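Local coordinates for bacterial microcompartment shell protein CutR (Streptococcus intermedius SK54 = ATCC 27335, PDB 6XPJ) that forms hexameric tiles as a minor shell protein of the choline-degrading bacterial microcompartment, where its circularly permuted fold may lend the shell heterogeneity and flexibility, at residues L96-I99 with L100-F103; V50-P54 with N55-I59; A34-C38 with L39-H43. The protein carries 1 engineered substitution. All blocks are in the same frame, centred on the assembly; numbering follows the deposited sequence.

Contact 1: L96-I99 with L100-F103; sequences LEDI and LEYF
Phe103 packs beside Ile99 one turn further along the same helix. Its CD1 lies 3.9 Å from Ile99 CG2, and the two side chains point the same way. Ile99 CG2 stands anti to the backbone N (its CG1 has chi1 -68°), which turns the methyl toward the ring. The carbonyl oxygen of Ile99 sits at the edge of the Phe103 ring, near its plane.

All four carbonyls of 96-99 are taken up by the next turn. Leu100 N donates to Leu96 O, Glu101 N to Glu97 O, Tyr102 N to Asp98 O, and Phe103 N to Ile99 O. The last bond is 3.0 Å long and nearly straight, 172° at the hydrogen. These are regular alpha-helical bonds.

Asp98 OD1 and Glu101 OE1 are 4.4 Å apart, and both probably carry negative charge. One water lies between them, 2.7 Å from Asp98 OD1 and 2.8 Å from Glu101 OE1, and probably bridges the two carboxylates. Tyr102 OH is hydrogen-bonded to Lys116 O of a neighbouring subunit.

Helix 89-105 lies against the sheet. Leu96 and Ile99 rest on Val50 of strand 46-53, and Phe103 reaches Leu52. Leu100 meets Ala25 of strand 11-28 and Leu114 of strand 110-116, while Asp98 and Tyr102 touch Ile64 of helix 58-68.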
# COMPACT_ATOMS: atom_id res chain seq x y z
N LEU C 96 6.62 -12.56 24.62
CA LEU C 96 6.36 -11.15 24.28
C LEU C 96 7.38 -10.26 24.98
O LEU C 96 7.89 -9.34 24.37
CB LEU C 96 4.94 -10.80 24.70
CG LEU C 96 3.84 -11.41 23.84
CD1 LEU C 96 2.50 -11.15 24.47
CD2 LEU C 96 3.88 -10.86 22.42
N GLU C 97 7.63 -10.49 26.26
CA GLU C 97 8.62 -9.71 27.03
C GLU C 97 9.99 -9.83 26.37
O GLU C 97 10.70 -8.81 26.24
CB GLU C 97 8.71 -10.26 28.44
CG GLU C 97 7.52 -9.95 29.31
CD GLU C 97 7.43 -10.83 30.54
OE1 GLU C 97 6.58 -10.53 31.39
OE2 GLU C 97 8.20 -11.82 30.65
N ASP C 98 10.38 -11.03 25.97
CA ASP C 98 11.73 -11.23 25.40
C ASP C 98 11.83 -10.50 24.06
O ASP C 98 12.87 -9.89 23.77
CB ASP C 98 12.08 -12.71 25.32
CG ASP C 98 12.42 -13.29 26.70
OD1 ASP C 98 12.20 -12.61 27.71
OD2 ASP C 98 13.01 -14.38 26.72
N ILE C 99 10.77 -10.53 23.25
CA ILE C 99 10.74 -9.73 22.00
C ILE C 99 10.92 -8.24 22.33
O ILE C 99 11.75 -7.61 21.70
CB ILE C 99 9.44 -9.97 21.20
CG1 ILE C 99 9.38 -11.39 20.63
CG2 ILE C 99 9.27 -8.94 20.11
CD1 ILE C 99 8.02 -11.79 20.16
N LEU C 100 10.12 -7.69 23.24
CA LEU C 100 10.19 -6.24 23.55
C LEU C 100 11.57 -5.88 24.07
O LEU C 100 12.11 -4.86 23.63
CB LEU C 100 9.09 -5.89 24.55
CG LEU C 100 7.67 -5.91 23.99
CD1 LEU C 100 6.65 -5.81 25.11
CD2 LEU C 100 7.44 -4.83 22.95
N GLU C 101 12.14 -6.69 24.95
CA GLU C 101 13.44 -6.34 25.56
C GLU C 101 14.52 -6.36 24.47
O GLU C 101 15.37 -5.47 24.47
CB GLU C 101 13.78 -7.30 26.69
CG GLU C 101 12.92 -7.09 27.92
CD GLU C 101 13.11 -8.11 29.01
OE1 GLU C 101 14.14 -8.85 29.01
OE2 GLU C 101 12.18 -8.22 29.87
N TYR C 102 14.52 -7.36 23.60
CA TYR C 102 15.55 -7.46 22.54
C TYR C 102 15.41 -6.24 21.62
O TYR C 102 16.39 -5.56 21.30
CB TYR C 102 15.43 -8.75 21.74
CG TYR C 102 16.41 -8.76 20.59
CD1 TYR C 102 17.74 -9.06 20.79
CD2 TYR C 102 16.02 -8.36 19.32
CE1 TYR C 102 18.66 -9.00 19.75
CE2 TYR C 102 16.93 -8.28 18.29
CZ TYR C 102 18.26 -8.58 18.50
OH TYR C 102 19.13 -8.52 17.45
N PHE C 103 14.19 -5.97 21.13
CA PHE C 103 13.99 -4.87 20.18
C PHE C 103 14.33 -3.53 20.82
O PHE C 103 14.96 -2.66 20.15
CB PHE C 103 12.58 -4.89 19.57
CG PHE C 103 12.46 -5.84 18.41
CD1 PHE C 103 12.43 -7.21 18.55
CD2 PHE C 103 12.34 -5.34 17.13
CE1 PHE C 103 12.32 -8.07 17.48
CE2 PHE C 103 12.23 -6.19 16.05
CZ PHE C 103 12.23 -7.56 16.22
O HOH W 1 13.97 -11.64 29.54

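Contact 2: V50-P54 with N55-I59; sequences VSLTP and NETAI
Thr57 holds Pro54 through two hydrogen bonds to one acceptor. Its OG1 donates to Pro54 O over 2.8 Å, approaching nearly along the C=O axis. Its backbone N donates to the same oxygen at 3.1 Å, from above the carbonyl plane. With chi1 at 62°, OG1 sits between the backbone N and the carbonyl carbon, close enough for both donors to share one oxygen. The peptide bond before Pro54 is cis, and the chain turns here from strand into helix.

One water provides a second polar link. It lies 2.8 Å from Thr53 OG1 and probably donates to Asn55 OD1 at 2.6 Å.

The rest is van der Waals packing. Leu52 CB lies 3.2 Å from the hydroxyl oxygen, Thr57 OG1. The apolar pairs are Leu52 CD1 on Ala58 CA and Pro54 CD on Thr57 CG2, each at 4.0 Å.

The carboxylate of Glu56 bonds to Ser82 and Ser51 of a neighbouring subunit. Ser51 OG of this chain bonds in turn to Glu56 of a different neighbouring subunit. Within the chain, this turn joins strand 46-53 to helix 58-68. Thr57 packs on Phe103 of helix 89-105, and Ala58 on Val83 and Val76 of strands 82-87 and 72-77.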
# COMPACT_ATOMS: atom_id res chain seq x y z
N VAL C 50 1.92 -9.69 17.64
CA VAL C 50 2.99 -8.68 17.50
C VAL C 50 2.83 -7.95 16.17
O VAL C 50 2.66 -8.60 15.12
CB VAL C 50 4.39 -9.29 17.65
CG1 VAL C 50 5.41 -8.19 17.81
CG2 VAL C 50 4.45 -10.26 18.83
N SER C 51 2.94 -6.64 16.22
CA SER C 51 3.00 -5.73 15.05
C SER C 51 4.37 -5.07 14.99
O SER C 51 4.75 -4.41 15.99
CB SER C 51 1.96 -4.66 15.18
OG SER C 51 2.00 -3.82 14.01
N LEU C 52 5.08 -5.25 13.89
CA LEU C 52 6.47 -4.75 13.74
C LEU C 52 6.63 -3.95 12.46
O LEU C 52 5.98 -4.21 11.45
CB LEU C 52 7.46 -5.92 13.71
CG LEU C 52 7.36 -6.90 14.85
CD1 LEU C 52 6.61 -8.17 14.43
CD2 LEU C 52 8.73 -7.21 15.44
N THR C 53 7.59 -3.02 12.49
CA THR C 53 8.02 -2.22 11.34
C THR C 53 9.52 -2.09 11.48
O THR C 53 10.00 -1.79 12.58
CB THR C 53 7.34 -0.84 11.36
OG1 THR C 53 5.92 -1.02 11.55
CG2 THR C 53 7.70 -0.05 10.12
N PRO C 54 10.34 -2.32 10.43
CA PRO C 54 9.88 -2.78 9.12
C PRO C 54 9.42 -4.25 9.15
O PRO C 54 9.71 -4.99 10.08
CB PRO C 54 11.12 -2.62 8.23
CG PRO C 54 12.26 -2.82 9.20
CD PRO C 54 11.80 -2.20 10.50
N ASN C 55 8.65 -4.61 8.15
CA ASN C 55 7.89 -5.88 8.20
C ASN C 55 8.80 -7.10 8.21
O ASN C 55 8.39 -8.13 8.74
CB ASN C 55 6.93 -5.96 7.04
CG ASN C 55 5.78 -4.98 7.17
OD1 ASN C 55 5.57 -4.41 8.24
ND2 ASN C 55 4.98 -4.87 6.12
N GLU C 56 10.01 -6.99 7.66
CA GLU C 56 10.97 -8.11 7.62
C GLU C 56 11.39 -8.51 9.03
O GLU C 56 11.92 -9.64 9.18
CB GLU C 56 12.21 -7.74 6.79
CG GLU C 56 11.94 -7.47 5.32
CD GLU C 56 11.52 -6.05 4.96
OE1 GLU C 56 11.21 -5.20 5.90
OE2 GLU C 56 11.48 -5.76 3.76
N THR C 57 11.22 -7.66 10.04
CA THR C 57 11.63 -8.02 11.42
C THR C 57 10.67 -9.06 12.01
O THR C 57 11.01 -9.60 13.07
CB THR C 57 11.71 -6.83 12.36
OG1 THR C 57 10.42 -6.20 12.51
CG2 THR C 57 12.74 -5.82 11.92
N ALA C 58 9.57 -9.40 11.33
CA ALA C 58 8.69 -10.48 11.84
C ALA C 58 9.48 -11.77 12.08
O ALA C 58 9.28 -12.43 13.13
CB ALA C 58 7.56 -10.70 10.88
N ILE C 59 10.37 -12.15 11.17
CA ILE C 59 11.12 -13.43 11.35
C ILE C 59 12.04 -13.34 12.58
O ILE C 59 12.20 -14.35 13.28
CB ILE C 59 11.87 -13.81 10.07
CG1 ILE C 59 12.38 -15.24 10.12
CG2 ILE C 59 13.00 -12.86 9.80
CD1 ILE C 59 11.28 -16.28 10.15
O HOH W 2 4.88 -2.03 9.17

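Contact 3: A34-C38 with L39-H43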
# COMPACT_ATOMS: atom_id res chain seq x y z
N ALA C 34 -14.21 -18.32 18.21
CA ALA C 34 -14.12 -17.76 16.84
C ALA C 34 -12.71 -17.22 16.53
O ALA C 34 -12.27 -17.21 15.35
CB ALA C 34 -15.18 -16.70 16.66
N VAL C 35 -11.99 -16.74 17.54
CA VAL C 35 -10.61 -16.22 17.33
C VAL C 35 -9.65 -17.39 17.09
O VAL C 35 -8.79 -17.30 16.18
CB VAL C 35 -10.22 -15.33 18.53
CG1 VAL C 35 -8.73 -15.07 18.60
CG2 VAL C 35 -11.03 -14.04 18.51
N TYR C 36 -9.76 -18.45 17.88
CA TYR C 36 -8.94 -19.65 17.61
C TYR C 36 -9.24 -20.15 16.19
O TYR C 36 -8.31 -20.48 15.44
CB TYR C 36 -9.28 -20.75 18.60
CG TYR C 36 -8.83 -20.59 20.02
CD1 TYR C 36 -7.50 -20.35 20.36
CD2 TYR C 36 -9.72 -20.81 21.06
CE1 TYR C 36 -7.11 -20.34 21.70
CE2 TYR C 36 -9.35 -20.79 22.39
CZ TYR C 36 -8.01 -20.60 22.71
OH TYR C 36 -7.71 -20.63 24.05
N GLU C 37 -10.53 -20.16 15.81
CA GLU C 37 -10.97 -20.70 14.49
C GLU C 37 -10.38 -19.84 13.35
O GLU C 37 -9.95 -20.41 12.33
CB GLU C 37 -12.50 -20.79 14.42
CG GLU C 37 -12.99 -21.84 13.43
CD GLU C 37 -12.72 -23.30 13.77
OE1 GLU C 37 -12.89 -23.69 14.95
OE2 GLU C 37 -12.35 -24.06 12.86
N CYS C 38 -10.33 -18.51 13.51
CA CYS C 38 -9.82 -17.60 12.44
C CYS C 38 -8.31 -17.83 12.24
O CYS C 38 -7.83 -17.63 11.10
CB CYS C 38 -10.22 -16.14 12.72
SG CYS C 38 -8.99 -15.12 13.57
N LEU C 39 -7.58 -18.26 13.27
CA LEU C 39 -6.12 -18.53 13.14
C LEU C 39 -5.90 -19.99 12.75
O LEU C 39 -4.75 -20.33 12.36
CB LEU C 39 -5.42 -18.18 14.46
CG LEU C 39 -5.51 -16.71 14.86
CD1 LEU C 39 -4.90 -16.51 16.25
CD2 LEU C 39 -4.84 -15.81 13.83
N GLY C 40 -6.95 -20.81 12.83
CA GLY C 40 -6.89 -22.24 12.48
C GLY C 40 -6.06 -23.03 13.46
O GLY C 40 -5.43 -24.03 13.03
N VAL C 41 -6.08 -22.64 14.74
CA VAL C 41 -5.20 -23.23 15.80
C VAL C 41 -6.03 -24.06 16.77
O VAL C 41 -7.29 -23.97 16.75
CB VAL C 41 -4.38 -22.15 16.54
CG1 VAL C 41 -3.42 -21.48 15.58
CG2 VAL C 41 -5.25 -21.12 17.24
N ASP C 42 -5.33 -24.82 17.62
CA ASP C 42 -5.94 -25.57 18.73
C ASP C 42 -6.69 -24.58 19.63
O ASP C 42 -6.15 -23.47 19.87
CB ASP C 42 -4.87 -26.38 19.48
CG ASP C 42 -5.43 -27.38 20.48
OD1 ASP C 42 -6.65 -27.62 20.47
OD2 ASP C 42 -4.64 -27.90 21.26
N HIS C 43 -7.87 -24.93 20.13
CA HIS C 43 -8.67 -24.03 20.99
C HIS C 43 -8.24 -24.18 22.45
O HIS C 43 -9.03 -24.60 23.29
CB HIS C 43 -10.17 -24.28 20.80
CG HIS C 43 -10.67 -24.06 19.42
ND1 HIS C 43 -12.01 -23.86 19.16
CD2 HIS C 43 -10.06 -24.07 18.22
CE1 HIS C 43 -12.19 -23.74 17.86
NE2 HIS C 43 -11.01 -23.87 17.26
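A Schellman motif ends helix 33-39, and the loop after it folds back so that the His43 backbone lies over the Tyr36 ring. Gly40 is the C-prime residue, with a positive phi that favours glycine. Val41 N donates to Tyr36 O in a nearly straight bond of 3.2 Å, 173° at the hydrogen. Gly40 N makes the second, weak bond of the motif to Glu37 O. Leu39 N bonds to Val35 O, and more weakly to Tyr36 O.

Tyr36 and His43 meet through two CH-pi contacts. His43 CA lies over one face of the tyrosine ring, 3.5 Å from its centroid. In return, Tyr36 CB lies over a face of the imidazole, 3.7 Å from that centroid. The ring planes are only 19° apart, but the offset is too large for a real stack; the centroids are 5.3 Å apart. Tyr36 CG lies anti to its own carbonyl carbon, chi1 -72°, which carries the ring out under the returning loop. Val41 CG2 comes to the edge of the tyrosine ring, 3.9 Å from Tyr36 CD1.

Two polar groups reach past the contact. Tyr36 OH bonds to Gly45 O, at the end of the loop just before strand 46-53. His43 ND1 bonds to Glu33 OE1, at the start of the helix.

At the imidazole edge by NE2 and CE1, near the ring plane, lies Glu37 OE1, 3.0 Å from His43 NE2. The Glu37 chain bends at its second torsion to bring the carboxylate there.

The loop leads on to strand 46-53. Leu39 packs on Phe75 and Val41 on Cys74, both of strand 72-77. Cys38 and Val35 face Ile59 and Asp63 of a neighbouring subunit.

How the contacts relate
Along the chain the order is contact 3, contact 2, contact 1. Contacts 1 and 2 have centres about 13 Å apart and share one apolar interior. They touch where the inner face of helix 89-105 meets the end of strand 46-53 and the turn that follows it. Contact 3 stands apart, its centre about 22 Å from that of contact 2 and 25 Å from that of contact 1, with no touch to either. It lies on helix 33-39, which precedes strand 46-53. Contacts 2 and 3 share a neighbouring subunit, the one whose Glu56 bonds to Ser51. Contact 1 also meets a neighbour, so all three regions take part in hexamer interfaces.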